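Long-range contacts in extracellular subtilisin-like serine proteinase (Vibrio sp. PA-44, PDB 1S2N), which probably hydrolyses peptide bonds as a secreted, calcium-binding serine endopeptidase of the subtilisin (S8) family, this chain being its protease domain: residues Tyr34-Gly39 against Val92-Leu97; Val124-Leu129 against Ala222-Ala227. One frame throughout, in Å; residues are numbered along the deposited sequence.

Contact 1: residues Tyr34-Gly39 against Val92-Leu97; sequences YVIDTG and VGVRVL
Tyr34 and Val92 sit side by side on neighbouring parallel strands. CD1 of the Tyr34 ring lies 3.6 Å from CG1 of Val92, and the ring meets that methyl obliquely. The ring gets there because its CG is anti to the carbonyl carbon (chi1 -63°). Ile36 repeats the pattern with Val94: both point the same way, and Ile36 CG1 is 3.7 Å from Val94 CG1. The other branch of Ile36, CG2, packs on Val96 CG2. Trp114 and Val108 of helix 105-118 pack over this face, on Val94 and Val96 respectively.

Beneath the side chains the backbones pair in parallel register. Val94 N is hydrogen-bonded to Val35 O at 3.1 Å. Val92 O and Val94 O receive the amides of Val35 and Asp37. At the end of its strand, Asp37 O takes two donors from just past the other strand: Val96 N at 2.9 Å, nearly straight down the carbonyl, and Leu97 N at 3.2 Å, above the carbonyl plane. Thr38 N returns to Asp37 OD1, on its anti lone pair, and helps fix the carboxylate.

The Arg95 chain is extended from CG to NE and brings the edge of its guanidinium to Thr38 O, with a weak bond from NE. Its NH2 forms salt bridges with Asp56, a calcium ligand, and with Asp59. The pairing belongs to the central parallel sheet of the subtilisin fold, where Asp37, the predicted charge-relay aspartate, ends its strand close to His70.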
loop_
_atom_site.group_PDB
_atom_site.type_symbol
_atom_site.label_atom_id
_atom_site.label_comp_id
_atom_site.label_asym_id
_atom_site.label_seq_id
_atom_site.Cartn_x
_atom_site.Cartn_y
_atom_site.Cartn_z
ATOM N N TYR A 34 -9.006 -2.374 -1.934
ATOM C CA TYR A 34 -9.695 -1.099 -2.107
ATOM C C TYR A 34 -8.683 0.033 -2.075
ATOM O O TYR A 34 -8.055 0.287 -1.050
ATOM C CB TYR A 34 -10.764 -0.914 -1.025
ATOM C CG TYR A 34 -11.845 -1.966 -1.122
ATOM C CD1 TYR A 34 -12.985 -1.752 -1.888
ATOM C CD2 TYR A 34 -11.703 -3.196 -0.484
ATOM C CE1 TYR A 34 -13.979 -2.728 -1.996
ATOM C CE2 TYR A 34 -12.680 -4.180 -0.591
ATOM C CZ TYR A 34 -13.815 -3.940 -1.351
ATOM O OH TYR A 34 -14.789 -4.909 -1.452
ATOM N N VAL A 35 -8.525 0.702 -3.214
ATOM C CA VAL A 35 -7.561 1.787 -3.367
ATOM C C VAL A 35 -8.235 3.144 -3.164
ATOM O O VAL A 35 -8.939 3.634 -4.041
ATOM C CB VAL A 35 -6.905 1.725 -4.749
ATOM C CG1 VAL A 35 -5.794 2.767 -4.865
ATOM C CG2 VAL A 35 -6.375 0.322 -5.008
ATOM N N ILE A 36 -8.011 3.737 -1.996
ATOM C CA ILE A 36 -8.605 5.018 -1.621
ATOM C C ILE A 36 -7.639 6.139 -2.002
ATOM O O ILE A 36 -6.706 6.436 -1.261
ATOM C CB ILE A 36 -8.906 5.031 -0.104
ATOM C CG1 ILE A 36 -9.772 3.831 0.285
ATOM C CG2 ILE A 36 -9.598 6.330 0.304
ATOM C CD1 ILE A 36 -9.691 3.468 1.744
ATOM N N ASP A 37 -7.872 6.745 -3.167
ATOM C CA ASP A 37 -6.907 7.647 -3.805
ATOM C C ASP A 37 -7.593 8.557 -4.855
ATOM O O ASP A 37 -8.763 8.916 -4.706
ATOM C CB ASP A 37 -5.788 6.797 -4.439
ATOM C CG ASP A 37 -4.423 7.424 -4.294
ATOM O OD1 ASP A 37 -4.185 8.473 -4.917
ATOM O OD2 ASP A 37 -3.521 6.939 -3.579
ATOM N N THR A 38 -6.881 8.916 -5.923
ATOM C CA THR A 38 -7.437 9.775 -6.973
ATOM C C THR A 38 -8.308 8.999 -7.973
ATOM O O THR A 38 -8.703 9.547 -9.012
ATOM C CB THR A 38 -6.303 10.498 -7.751
ATOM O OG1 THR A 38 -5.481 9.535 -8.430
ATOM C CG2 THR A 38 -5.339 11.223 -6.815
ATOM N N GLY A 39 -8.618 7.745 -7.647
ATOM C CA GLY A 39 -9.282 6.836 -8.560
ATOM C C GLY A 39 -8.301 5.856 -9.178
ATOM O O GLY A 39 -7.123 5.845 -8.834
ATOM N N VAL A 92 -10.515 -2.354 -6.551
ATOM C CA VAL A 92 -11.737 -1.558 -6.530
ATOM C C VAL A 92 -11.319 -0.124 -6.251
ATOM O O VAL A 92 -10.772 0.168 -5.190
ATOM C CB VAL A 92 -12.749 -2.053 -5.457
ATOM C CG1 VAL A 92 -13.876 -1.058 -5.268
ATOM C CG2 VAL A 92 -13.322 -3.408 -5.851
ATOM N N GLY A 93 -11.540 0.753 -7.224
ATOM C CA GLY A 93 -11.224 2.157 -7.073
ATOM C C GLY A 93 -12.247 2.869 -6.218
ATOM O O GLY A 93 -13.446 2.745 -6.458
ATOM N N VAL A 94 -11.773 3.602 -5.214
ATOM C CA VAL A 94 -12.625 4.484 -4.426
ATOM C C VAL A 94 -12.015 5.882 -4.482
ATOM O O VAL A 94 -11.006 6.162 -3.838
ATOM C CB VAL A 94 -12.852 3.926 -2.990
ATOM C CG1 VAL A 94 -12.512 4.928 -1.897
ATOM C CG2 VAL A 94 -14.297 3.527 -2.832
ATOM N N ARG A 95 -12.616 6.742 -5.302
ATOM C CA ARG A 95 -12.068 8.068 -5.599
ATOM C C ARG A 95 -12.441 9.135 -4.555
ATOM O O ARG A 95 -13.585 9.560 -4.496
ATOM C CB ARG A 95 -12.521 8.509 -7.000
ATOM C CG ARG A 95 -11.955 9.842 -7.470
ATOM C CD ARG A 95 -11.903 9.999 -8.982
ATOM N NE ARG A 95 -11.337 11.292 -9.355
ATOM C CZ ARG A 95 -12.028 12.415 -9.532
ATOM N NH1 ARG A 95 -11.386 13.532 -9.849
ATOM N NH2 ARG A 95 -13.346 12.437 -9.407
ATOM N N VAL A 96 -11.460 9.562 -3.756
ATOM C CA VAL A 96 -11.646 10.594 -2.725
ATOM C C VAL A 96 -10.806 11.868 -2.919
ATOM O O VAL A 96 -10.994 12.855 -2.194
ATOM C CB VAL A 96 -11.356 10.032 -1.319
ATOM C CG1 VAL A 96 -12.212 8.803 -1.065
ATOM C CG2 VAL A 96 -9.875 9.693 -1.133
ATOM N N LEU A 97 -9.885 11.840 -3.884
ATOM C CA LEU A 97 -9.051 12.993 -4.223
ATOM C C LEU A 97 -9.286 13.388 -5.672
ATOM O O LEU A 97 -9.500 12.529 -6.522
ATOM C CB LEU A 97 -7.575 12.663 -4.019
ATOM C CG LEU A 97 -7.137 12.203 -2.625
ATOM C CD1 LEU A 97 -5.669 11.750 -2.645
ATOM C CD2 LEU A 97 -7.348 13.286 -1.584
#

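Contact 2: residues Val124-Leu129 against Ala222-Ala227; sequences VANMSL and ATPHVA. With PMS (phenylmethanesulfonic acid), chain F.
Asn126 reaches from its strand onto the helical segment 222-227, where it meets Thr223, Pro224 and Ala227. Its CB points at the helix and lies 4.2 Å from the methyl CB of Ala227. CG stands anti to the backbone N (chi1 -177°), which carries the amide across the gap between strand and helix. There CG comes within 4.0 Å of the Thr223 methyl CG2, and the two side chains meet at a slant. OD1 has the same methyl as its neighbour, at 4.1 Å. The amide nitrogen ND2 goes deepest. It is 3.1 Å from Pro224 CA and 3.3 Å from Ala227 CB. Pro224 N, near it, is an amide nitrogen and no acceptor, so this is a packing contact.

Two residues further on, Ser128 is the centre of an inverse gamma turn. Its OG touches Thr223 CB at 3.6 Å and the Pro224 ring at CD. The hydroxyl is hydrogen-bonded to Ser220 O, one turn back in the same helix. Thr223 OG1 likewise bonds to Thr219 O. At the other end of the strand, Val124 CG1 makes a looser contact with Ala227 O.

The strand and the helix run nearly antiparallel, at 174°, with their axes 8.4 Å apart. This is the subtilisin fold's central parallel sheet packed against the helix of the predicted nucleophile. Leu129 C lies 3.4 Å from C5 of the bound phenylmethanesulfonic acid, which is hydrogen-bonded to Ser220 N and Asn157. Residues 128-129 beside its phenyl ring are consistent with an S1 pocket wall, as in other subtilisins.

A clear polar tie beside the packing runs from Ser128 OG to Ser220 O, just before segment 222-227. The turn just after the strand is thus tied to the backbone of Ser220, next to Asp37 of the same predicted charge relay.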
loop_
_atom_site.group_PDB
_atom_site.type_symbol
_atom_site.label_atom_id
_atom_site.label_comp_id
_atom_site.label_asym_id
_atom_site.label_seq_id
_atom_site.Cartn_x
_atom_site.Cartn_y
_atom_site.Cartn_z
ATOM N N VAL A 124 -8.521 -5.697 1.743
ATOM C CA VAL A 124 -7.481 -4.824 2.270
ATOM C C VAL A 124 -7.626 -3.431 1.648
ATOM O O VAL A 124 -7.761 -3.301 0.433
ATOM C CB VAL A 124 -6.066 -5.403 2.003
ATOM C CG1 VAL A 124 -5.776 -5.528 0.498
ATOM C CG2 VAL A 124 -4.990 -4.558 2.708
ATOM N N ALA A 125 -7.639 -2.404 2.486
ATOM C CA ALA A 125 -7.665 -1.014 2.032
ATOM C C ALA A 125 -6.253 -0.414 1.998
ATOM O O ALA A 125 -5.379 -0.808 2.779
ATOM C CB ALA A 125 -8.562 -0.185 2.944
ATOM N N ASN A 126 -6.059 0.546 1.096
ATOM C CA ASN A 126 -4.776 1.225 0.885
ATOM C C ASN A 126 -5.033 2.725 0.817
ATOM O O ASN A 126 -5.772 3.190 -0.044
ATOM C CB ASN A 126 -4.120 0.734 -0.416
ATOM C CG ASN A 126 -2.741 1.350 -0.665
ATOM O OD1 ASN A 126 -2.622 2.507 -1.054
ATOM N ND2 ASN A 126 -1.702 0.562 -0.463
ATOM N N MET A 127 -4.433 3.474 1.732
ATOM C CA MET A 127 -4.618 4.919 1.802
ATOM C C MET A 127 -3.274 5.610 1.629
ATOM O O MET A 127 -2.637 5.991 2.614
ATOM C CB MET A 127 -5.215 5.306 3.149
ATOM C CG MET A 127 -6.639 4.853 3.351
ATOM S SD MET A 127 -7.365 5.601 4.814
ATOM C CE MET A 127 -7.801 7.207 4.217
ATOM N N SER A 128 -2.851 5.770 0.376
ATOM C CA SER A 128 -1.625 6.499 0.043
ATOM C C SER A 128 -1.878 8.016 0.046
ATOM O O SER A 128 -1.710 8.698 -0.969
ATOM C CB SER A 128 -1.078 6.040 -1.313
ATOM O OG SER A 128 -0.392 4.815 -1.199
ATOM N N LEU A 129 -2.277 8.534 1.203
ATOM C CA LEU A 129 -2.568 9.948 1.360
ATOM C C LEU A 129 -2.415 10.362 2.808
ATOM O O LEU A 129 -2.476 9.541 3.730
ATOM C CB LEU A 129 -3.986 10.268 0.876
ATOM C CG LEU A 129 -5.161 9.576 1.585
ATOM C CD1 LEU A 129 -5.671 10.401 2.756
ATOM C CD2 LEU A 129 -6.299 9.301 0.604
ATOM N N ALA A 222 5.375 3.203 -1.446
ATOM C CA ALA A 222 5.758 2.189 -0.470
ATOM C C ALA A 222 4.560 1.402 0.055
ATOM O O ALA A 222 4.626 0.188 0.214
ATOM C CB ALA A 222 6.510 2.839 0.700
ATOM N N THR A 223 3.475 2.115 0.315
ATOM C CA THR A 223 2.285 1.566 0.945
ATOM C C THR A 223 1.629 0.432 0.152
ATOM O O THR A 223 1.297 -0.592 0.744
ATOM C CB THR A 223 1.278 2.703 1.219
ATOM O OG1 THR A 223 1.896 3.687 2.058
ATOM C CG2 THR A 223 0.091 2.210 2.042
ATOM N N PRO A 224 1.420 0.607 -1.158
ATOM C CA PRO A 224 0.833 -0.450 -1.990
ATOM C C PRO A 224 1.688 -1.696 -2.093
ATOM O O PRO A 224 1.136 -2.752 -2.378
ATOM C CB PRO A 224 0.697 0.214 -3.368
ATOM C CG PRO A 224 1.672 1.333 -3.355
ATOM C CD PRO A 224 1.674 1.823 -1.951
ATOM N N HIS A 225 2.997 -1.572 -1.897
ATOM C CA HIS A 225 3.870 -2.740 -1.818
ATOM C C HIS A 225 3.395 -3.651 -0.684
ATOM O O HIS A 225 3.219 -4.863 -0.884
ATOM C CB HIS A 225 5.336 -2.336 -1.592
ATOM C CG HIS A 225 6.097 -2.045 -2.851
ATOM N ND1 HIS A 225 6.152 -0.789 -3.417
ATOM C CD2 HIS A 225 6.866 -2.842 -3.629
ATOM C CE1 HIS A 225 6.908 -0.829 -4.500
ATOM N NE2 HIS A 225 7.356 -2.064 -4.649
ATOM N N VAL A 226 3.161 -3.065 0.494
ATOM C CA VAL A 226 2.741 -3.851 1.662
ATOM C C VAL A 226 1.251 -4.249 1.605
ATOM O O VAL A 226 0.885 -5.310 2.106
ATOM C CB VAL A 226 3.174 -3.223 3.061
ATOM C CG1 VAL A 226 4.068 -1.999 2.909
ATOM C CG2 VAL A 226 1.998 -2.903 3.948
ATOM N N ALA A 227 0.405 -3.422 0.991
ATOM C CA ALA A 227 -0.979 -3.813 0.709
ATOM C C ALA A 227 -0.993 -5.030 -0.210
ATOM O O ALA A 227 -1.814 -5.918 -0.059
ATOM C CB ALA A 227 -1.746 -2.664 0.069
HETATM C C PMS F . 1.376 12.091 -1.147
HETATM S S PMS F . 1.969 10.539 -1.931
HETATM C C1 PMS F . 1.275 11.982 0.365
HETATM C C2 PMS F . 1.423 13.150 1.116
HETATM C C3 PMS F . 1.337 13.116 2.508
HETATM C C4 PMS F . 1.095 11.911 3.157
HETATM C C5 PMS F . 0.942 10.743 2.416
HETATM C C6 PMS F . 1.030 10.772 1.026
HETATM O O2S PMS F . 3.266 9.971 -0.811
HETATM O O1S PMS F . 2.741 10.680 -3.364
#

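Overall arrangement
From the N terminus, strand 32-37 comes first. Contact 1 closes a loop of 52 residues when strand 90-95 returns beside it. That loop holds strand 51-56 and helix 70-79. The chain then runs through helix 105-118 to strand 123-127, where contact 2 begins. Its loop of 92 residues ends on helix 219-236. The two loops follow in series and neither nest nor cross. They meet through the sheet, since strand 32-37 pairs with strand 123-127: Tyr34 N lies 2.8 Å from Val124 O. Contact 1 joins two strands within the sheet, and contact 2 attaches the helix carrying Ser220. Of the predicted charge-relay residues, Asp37 lies in contact 1, His70 in its loop and Ser220 just before segment 222-227.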